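Local coordinates for protein glycoside hydrolase family 31 (Trueperella pyogenes, PDB 5I0F) that degrades cycloalternan, probably by cleaving its alpha-glucosidic linkages through a covalent glycosyl-enzyme intermediate, at residues A408-H414 with A443-W448; A582-P586 with Q670-G674; H624-V628 with D701-G705. One frame throughout, in Å; residues are numbered along the deposited sequence.

Contact 1: A408-H414 with A443-W448; sequences ALIASGH and AGRQWW
The indole of W447 lies against helix 408-412, with H414 beside its CB, and the tight part of this contact is built round it. S412 CB sits over the face of the five-membered ring, 3.8 Å from its centroid and only 19° off the normal, the geometry of a CH-pi contact. The benzo end runs along the preceding turn of helix: CH2 approaches the backbone L409 N at 3.5 Å, while CZ3 meets L409 CD1 at 3.7 Å. W447 spans the gap because its chi1 of -164° turns CG away from the backbone N, consistent with short segments that are nearly antiparallel yet have axes 11.4 Å apart. H414 fits beside the root of the indole, CD2 being 3.5 Å from W447 CB. G444 CA lies over a face of the imidazole, 3.8 Å from its centroid, and the ring's ND1 is bonded to E480. At the buried end L409 CD2 is 3.9 Å from W448 CZ3, Q392 touches both side chains, and W448 NE1 is held by Y500.

S412 OG braces this end of the helix: it donates a hydrogen bond to L409 O and accepts one from H414 N in an ST turn, just where G413 departs from helical angles.

The looser side lies at the exposed A443, whose CB meets the imidazole at CE1 and whose O lies over the same face as G444 CA. Between H414 and G444 no direct backbone bond forms; a water instead donates to H414 O and G444 O, the latter at 3.0 Å. Helix 400-412 follows barrel strand 383-388 and helix 442-450 precedes strand 463-466, so the arrangement is helix-to-helix packing in the outer layer of the family 31 (beta/alpha)8 barrel.

Contact 2: A582-P586 with Q670-G674; sequences ATFMP and QYMLG
F584 presents its backbone carbonyl to Y671, whose hydroxyl donates the sole hydrogen bond between these segments, with OH 2.8 Å from F584 O. The oxygen lies at the edge of the phenol, in the ring plane. Seen from the acceptor the approach is less regular: OH stands 57° out of the carbonyl plane, at a C=O...donor angle of 123°. The same oxygen is walled by the isopropyl end of L673, with CD1 3.5 Å and CD2 3.6 Å from F584 O, so one carbonyl takes a polar contact from Y671 and apolar contacts from L673. The F584 side chain crosses that of L673 at about a right angle: L673 CD2 is 4.1 Å from F584 CB and lies near the plane of the phenyl ring, at its edge. The rest of the phenyl leads off to V628 and L632 of helix 617-646.

M585 comes next and adds a second group beside the hydroxyl. Its CB starts away from strand 671-673, but chi1 -67° puts CG against the hydroxyl, and the extended chain runs past it at about a right angle to the Y671 side chain. M585 CG comes to 3.3 Å from Y671 OH, and the terminal CE to 3.6 Å from the same oxygen.

P586 adds little to the contact and leads into strand 587-590; R629 binds the carbonyls of T583, M585 and P586, thereby fixing the path of the backbone. All four touching residues are buried. The segment 582-586 links helix 572-583 to strand 587-590, the eighth strand of the barrel, whereas strand 671-673 belongs to the C-terminal antiparallel sheet: the arrangement is the interface between the catalytic (beta/alpha)8 barrel and the beta domain that follows it in family 31.

Contact 3: H624-V628 with D701-G705; sequences HYTRV and DYWSG
V628 and W703 have the nearest pair of CA atoms, still 10.6 Å apart, so helix 624-628 and the loop 701-705 meet through side chains alone, with no hydrogen bond between them. The loop connects strands 698-701 and 707-709 of the C-terminal beta domain and is shaped by an Asx turn at D701. The G705 N to D701 O backbone bond closes it, with G705 at a positive phi.

From this turn W703 reaches to the helix, its CG anti to the carbonyl carbon (chi1 -48°), and its benzo corner enters the angle between three side chains. V628 CG2 meets the ring at its edge and near its plane, 4.0 Å from CZ3. On another side CH2 comes within 4.1 Å of Y625 CE1, the two side chains crossing at about a right angle. H624 CE1 comes to 4.1 Å from W703 CZ3, its ring oblique to the indole, planes at 41°. H624 CD2 also lies over the centre of the Y625 ring, which ties these two neighbours together.

Within the loop, Y702 CD2 stands over the middle of a W703 face, 3.7 Å above its plane, and the Y702 ring makes a looser approach to V628 CG1. The polar ends of the three rings all bind one stretch of chain: H624 NE2, Y625 OH and W703 NE1 bind the carbonyls of D721, W720 and I723 respectively, so the chain at 720-723 is bound from both the helix and the loop.

D701 divides its carboxylate between two tasks. OD2 forms a salt bridge with R716, while OD1 accepts two backbone N-H groups from opposite faces of the carboxylate plane, W703 N at 2.9 Å and S704 N at 3.0 Å.

In the fold
Contacts 2 and 3 are neighbours, with centres 13 Å apart, and both join the barrel region to the C-terminal beta domain; their segments alternate along the chain. They touch directly: V628 CG1 lies 3.7 Å from T583 CG2, and F584 CZ is 3.8 Å from V628 CG1, so V628 packs against residues of both contacts. Contact 1 is separate, its centre 41 Å from that of contact 2 and 51 Å from that of contact 3, and it closes earlier in the chain. In contact 1 the W448 side chain is about 12 Å from a bound glucose unit, so it does not line the pocket directly.

Contact 1: A408-H414 with A443-W448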
# COMPACT_ATOMS: atom_id res chain seq x y z
N ALA A 408 18.08 -14.81 17.16
CA ALA A 408 17.07 -14.86 18.22
C ALA A 408 15.64 -14.84 17.64
O ALA A 408 14.76 -15.54 18.12
CB ALA A 408 17.27 -13.71 19.21
N LEU A 409 15.43 -14.07 16.58
CA LEU A 409 14.16 -14.08 15.87
C LEU A 409 13.82 -15.49 15.36
O LEU A 409 12.75 -16.03 15.64
CB LEU A 409 14.19 -13.07 14.71
CG LEU A 409 12.97 -13.03 13.81
CD1 LEU A 409 11.70 -12.75 14.59
CD2 LEU A 409 13.16 -12.01 12.69
N ILE A 410 14.75 -16.09 14.62
CA ILE A 410 14.54 -17.45 14.11
C ILE A 410 14.32 -18.38 15.28
O ILE A 410 13.37 -19.17 15.28
CB ILE A 410 15.72 -17.97 13.25
CG1 ILE A 410 15.85 -17.14 11.95
CG2 ILE A 410 15.52 -19.46 12.90
CD1 ILE A 410 17.21 -17.26 11.30
N ALA A 411 15.19 -18.29 16.29
CA ALA A 411 15.14 -19.24 17.39
C ALA A 411 13.82 -19.13 18.16
O ALA A 411 13.34 -20.13 18.68
CB ALA A 411 16.35 -19.09 18.31
N SER A 412 13.21 -17.94 18.19
CA SER A 412 11.90 -17.76 18.82
C SER A 412 10.74 -18.50 18.13
O SER A 412 9.68 -18.68 18.74
CB SER A 412 11.54 -16.27 18.90
OG SER A 412 11.13 -15.78 17.62
N GLY A 413 10.91 -18.88 16.87
CA GLY A 413 9.83 -19.44 16.09
C GLY A 413 8.95 -18.41 15.41
O GLY A 413 8.24 -18.76 14.48
N HIS A 414 9.02 -17.14 15.81
CA HIS A 414 8.12 -16.12 15.32
C HIS A 414 8.61 -15.52 13.99
O HIS A 414 8.73 -14.29 13.87
CB HIS A 414 7.93 -15.01 16.39
CG HIS A 414 7.44 -15.52 17.71
ND1 HIS A 414 6.32 -16.32 17.83
CD2 HIS A 414 7.91 -15.33 18.97
CE1 HIS A 414 6.13 -16.61 19.11
NE2 HIS A 414 7.06 -16.01 19.82
N ALA A 443 1.80 -13.47 20.56
CA ALA A 443 3.15 -13.78 20.99
C ALA A 443 4.21 -13.32 19.98
O ALA A 443 5.24 -12.78 20.38
CB ALA A 443 3.31 -15.28 21.28
N GLY A 444 3.94 -13.48 18.69
CA GLY A 444 4.85 -13.00 17.65
C GLY A 444 4.95 -11.47 17.57
O GLY A 444 6.04 -10.93 17.40
N ARG A 445 3.82 -10.79 17.69
CA ARG A 445 3.77 -9.33 17.71
C ARG A 445 4.52 -8.78 18.93
O ARG A 445 5.29 -7.81 18.83
CB ARG A 445 2.33 -8.82 17.71
CG ARG A 445 1.60 -9.10 16.40
CD ARG A 445 0.25 -8.41 16.32
NE ARG A 445 -0.75 -8.93 17.25
CZ ARG A 445 -1.60 -9.93 17.01
NH1 ARG A 445 -2.45 -10.29 17.95
NH2 ARG A 445 -1.60 -10.60 15.87
N GLN A 446 4.32 -9.43 20.08
CA GLN A 446 5.01 -9.02 21.30
C GLN A 446 6.52 -9.21 21.23
O GLN A 446 7.26 -8.31 21.67
CB GLN A 446 4.40 -9.65 22.55
CG GLN A 446 3.11 -8.89 22.86
CD GLN A 446 2.38 -9.31 24.10
OE1 GLN A 446 2.88 -10.11 24.90
NE2 GLN A 446 1.19 -8.75 24.30
N TRP A 447 6.97 -10.33 20.65
CA TRP A 447 8.39 -10.60 20.52
C TRP A 447 9.07 -9.51 19.68
O TRP A 447 10.10 -8.97 20.07
CB TRP A 447 8.66 -11.99 19.91
CG TRP A 447 10.07 -12.40 20.12
CD1 TRP A 447 10.55 -13.21 21.11
CD2 TRP A 447 11.21 -11.99 19.35
NE1 TRP A 447 11.92 -13.33 21.00
CE2 TRP A 447 12.35 -12.59 19.94
CE3 TRP A 447 11.37 -11.18 18.22
CZ2 TRP A 447 13.62 -12.41 19.44
CZ3 TRP A 447 12.64 -10.98 17.73
CH2 TRP A 447 13.76 -11.59 18.35
N TRP A 448 8.50 -9.21 18.53
CA TRP A 448 9.06 -8.21 17.64
C TRP A 448 9.06 -6.81 18.27
O TRP A 448 10.08 -6.12 18.23
CB TRP A 448 8.24 -8.18 16.34
CG TRP A 448 8.80 -7.26 15.30
CD1 TRP A 448 8.28 -6.06 14.90
CD2 TRP A 448 9.98 -7.46 14.53
NE1 TRP A 448 9.07 -5.51 13.92
CE2 TRP A 448 10.11 -6.36 13.66
CE3 TRP A 448 10.94 -8.48 14.46
CZ2 TRP A 448 11.15 -6.23 12.76
CZ3 TRP A 448 12.00 -8.35 13.58
CH2 TRP A 448 12.08 -7.23 12.71
O HOH W 1 8.26 -11.74 15.60

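Contact 2: A582-P586 with Q670-G674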
# COMPACT_ATOMS: atom_id res chain seq x y z
N ALA A 582 -2.74 20.15 0.20
CA ALA A 582 -2.42 19.36 1.38
C ALA A 582 -2.95 20.00 2.66
O ALA A 582 -3.26 19.28 3.62
CB ALA A 582 -0.90 19.14 1.47
N THR A 583 -3.06 21.33 2.66
CA THR A 583 -3.62 22.08 3.78
C THR A 583 -5.07 21.67 4.10
O THR A 583 -5.51 21.77 5.26
CB THR A 583 -3.51 23.60 3.49
OG1 THR A 583 -2.13 23.93 3.34
CG2 THR A 583 -4.09 24.48 4.58
N PHE A 584 -5.81 21.21 3.09
CA PHE A 584 -7.20 20.79 3.24
C PHE A 584 -7.38 19.27 3.05
O PHE A 584 -8.37 18.84 2.47
CB PHE A 584 -8.08 21.56 2.24
CG PHE A 584 -8.13 23.03 2.52
CD1 PHE A 584 -7.18 23.89 2.01
CD2 PHE A 584 -9.11 23.53 3.36
CE1 PHE A 584 -7.21 25.24 2.32
CE2 PHE A 584 -9.15 24.90 3.67
CZ PHE A 584 -8.20 25.74 3.14
N MET A 585 -6.43 18.49 3.58
CA MET A 585 -6.50 17.04 3.64
C MET A 585 -6.24 16.55 5.05
O MET A 585 -5.76 17.33 5.89
CB MET A 585 -5.51 16.42 2.65
CG MET A 585 -5.89 16.69 1.20
SD MET A 585 -4.66 16.20 -0.04
CE MET A 585 -5.35 16.92 -1.52
N PRO A 586 -6.56 15.27 5.34
CA PRO A 586 -6.51 14.84 6.76
C PRO A 586 -5.12 14.94 7.42
O PRO A 586 -5.01 15.55 8.48
CB PRO A 586 -7.02 13.39 6.71
CG PRO A 586 -7.85 13.34 5.45
CD PRO A 586 -7.15 14.23 4.48
N GLN A 670 -12.95 17.06 -6.97
CA GLN A 670 -13.41 17.89 -5.84
C GLN A 670 -13.92 16.96 -4.76
O GLN A 670 -14.33 15.84 -5.04
CB GLN A 670 -14.48 18.96 -6.15
CG GLN A 670 -15.22 18.87 -7.45
CD GLN A 670 -16.23 19.99 -7.67
OE1 GLN A 670 -16.07 20.81 -8.55
NE2 GLN A 670 -17.32 19.96 -6.91
N TYR A 671 -13.88 17.44 -3.53
CA TYR A 671 -14.29 16.64 -2.40
C TYR A 671 -14.67 17.54 -1.24
O TYR A 671 -14.28 18.70 -1.18
CB TYR A 671 -13.15 15.69 -2.00
CG TYR A 671 -11.88 16.38 -1.54
CD1 TYR A 671 -10.90 16.77 -2.46
CD2 TYR A 671 -11.67 16.65 -0.19
CE1 TYR A 671 -9.74 17.42 -2.04
CE2 TYR A 671 -10.52 17.27 0.25
CZ TYR A 671 -9.55 17.65 -0.67
OH TYR A 671 -8.41 18.31 -0.25
N MET A 672 -15.42 16.96 -0.31
CA MET A 672 -15.75 17.63 0.93
C MET A 672 -14.66 17.32 1.95
O MET A 672 -14.14 16.18 2.01
CB MET A 672 -17.13 17.17 1.43
CG MET A 672 -18.30 17.46 0.48
SD MET A 672 -18.56 19.22 0.19
CE MET A 672 -18.94 19.83 1.83
N LEU A 673 -14.29 18.32 2.74
CA LEU A 673 -13.45 18.12 3.90
C LEU A 673 -14.38 18.30 5.07
O LEU A 673 -14.71 19.43 5.42
CB LEU A 673 -12.30 19.14 3.97
CG LEU A 673 -11.32 18.89 5.12
CD1 LEU A 673 -10.55 17.61 4.91
CD2 LEU A 673 -10.37 20.06 5.26
N GLY A 674 -14.82 17.19 5.66
CA GLY A 674 -15.91 17.23 6.63
C GLY A 674 -17.23 17.67 6.02
O GLY A 674 -17.42 17.62 4.81

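Contact 3: H624-V628 with D701-G705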
# COMPACT_ATOMS: atom_id res chain seq x y z
N HIS A 624 1.79 31.30 4.96
CA HIS A 624 0.36 31.54 4.73
C HIS A 624 -0.49 30.27 4.90
O HIS A 624 -1.44 30.25 5.69
CB HIS A 624 0.17 32.16 3.33
CG HIS A 624 -1.23 32.15 2.81
ND1 HIS A 624 -2.24 32.89 3.38
CD2 HIS A 624 -1.78 31.52 1.75
CE1 HIS A 624 -3.36 32.70 2.71
NE2 HIS A 624 -3.11 31.87 1.71
N TYR A 625 -0.14 29.22 4.18
CA TYR A 625 -0.92 27.98 4.28
C TYR A 625 -0.76 27.27 5.63
O TYR A 625 -1.72 26.61 6.08
CB TYR A 625 -0.64 27.05 3.09
CG TYR A 625 -1.33 27.55 1.82
CD1 TYR A 625 -2.74 27.61 1.74
CD2 TYR A 625 -0.59 27.96 0.73
CE1 TYR A 625 -3.38 28.05 0.58
CE2 TYR A 625 -1.22 28.41 -0.43
CZ TYR A 625 -2.61 28.49 -0.49
OH TYR A 625 -3.22 28.93 -1.66
N THR A 626 0.39 27.40 6.29
CA THR A 626 0.53 26.80 7.62
C THR A 626 -0.30 27.58 8.65
O THR A 626 -0.86 26.96 9.55
CB THR A 626 2.00 26.52 8.03
OG1 THR A 626 2.62 25.70 7.03
CG2 THR A 626 2.06 25.72 9.31
N ARG A 627 -0.44 28.90 8.49
CA ARG A 627 -1.40 29.66 9.30
C ARG A 627 -2.83 29.16 9.06
O ARG A 627 -3.59 29.01 10.01
CB ARG A 627 -1.35 31.19 9.02
CG ARG A 627 -0.26 31.96 9.73
CD ARG A 627 -0.37 33.48 9.54
NE ARG A 627 -0.27 33.91 8.12
CZ ARG A 627 0.83 34.38 7.50
NH1 ARG A 627 2.00 34.54 8.14
NH2 ARG A 627 0.77 34.70 6.21
N VAL A 628 -3.19 28.90 7.80
CA VAL A 628 -4.49 28.35 7.47
C VAL A 628 -4.67 26.97 8.13
O VAL A 628 -5.73 26.69 8.77
CB VAL A 628 -4.71 28.28 5.93
CG1 VAL A 628 -5.99 27.53 5.60
CG2 VAL A 628 -4.76 29.70 5.34
N ASP A 701 -17.40 31.78 -0.29
CA ASP A 701 -15.97 31.71 -0.63
C ASP A 701 -15.16 31.82 0.65
O ASP A 701 -15.37 32.72 1.46
CB ASP A 701 -15.55 32.81 -1.60
CG ASP A 701 -14.15 32.59 -2.18
OD1 ASP A 701 -13.16 33.01 -1.55
OD2 ASP A 701 -14.05 32.01 -3.27
N TYR A 702 -14.25 30.86 0.84
CA TYR A 702 -13.46 30.80 2.07
C TYR A 702 -12.57 32.02 2.29
O TYR A 702 -12.29 32.39 3.44
CB TYR A 702 -12.58 29.56 2.00
CG TYR A 702 -11.91 29.17 3.28
CD1 TYR A 702 -12.60 28.42 4.24
CD2 TYR A 702 -10.58 29.51 3.53
CE1 TYR A 702 -11.99 28.03 5.40
CE2 TYR A 702 -9.96 29.13 4.71
CZ TYR A 702 -10.68 28.38 5.64
OH TYR A 702 -10.11 27.97 6.81
N TRP A 703 -12.13 32.62 1.18
CA TRP A 703 -11.11 33.66 1.19
C TRP A 703 -11.71 35.07 1.15
O TRP A 703 -11.21 35.96 1.82
CB TRP A 703 -10.15 33.47 0.02
CG TRP A 703 -9.66 32.06 -0.12
CD1 TRP A 703 -10.08 31.13 -1.03
CD2 TRP A 703 -8.70 31.42 0.71
NE1 TRP A 703 -9.42 29.95 -0.83
CE2 TRP A 703 -8.58 30.09 0.24
CE3 TRP A 703 -7.93 31.83 1.80
CZ2 TRP A 703 -7.70 29.18 0.82
CZ3 TRP A 703 -7.06 30.93 2.37
CH2 TRP A 703 -6.96 29.61 1.88
N SER A 704 -12.79 35.26 0.38
CA SER A 704 -13.36 36.58 0.13
C SER A 704 -14.71 36.82 0.77
O SER A 704 -15.18 37.97 0.76
CB SER A 704 -13.51 36.80 -1.37
OG SER A 704 -14.52 35.95 -1.90
N GLY A 705 -15.37 35.78 1.27
CA GLY A 705 -16.74 35.88 1.79
C GLY A 705 -17.86 35.92 0.75
O GLY A 705 -19.03 35.90 1.12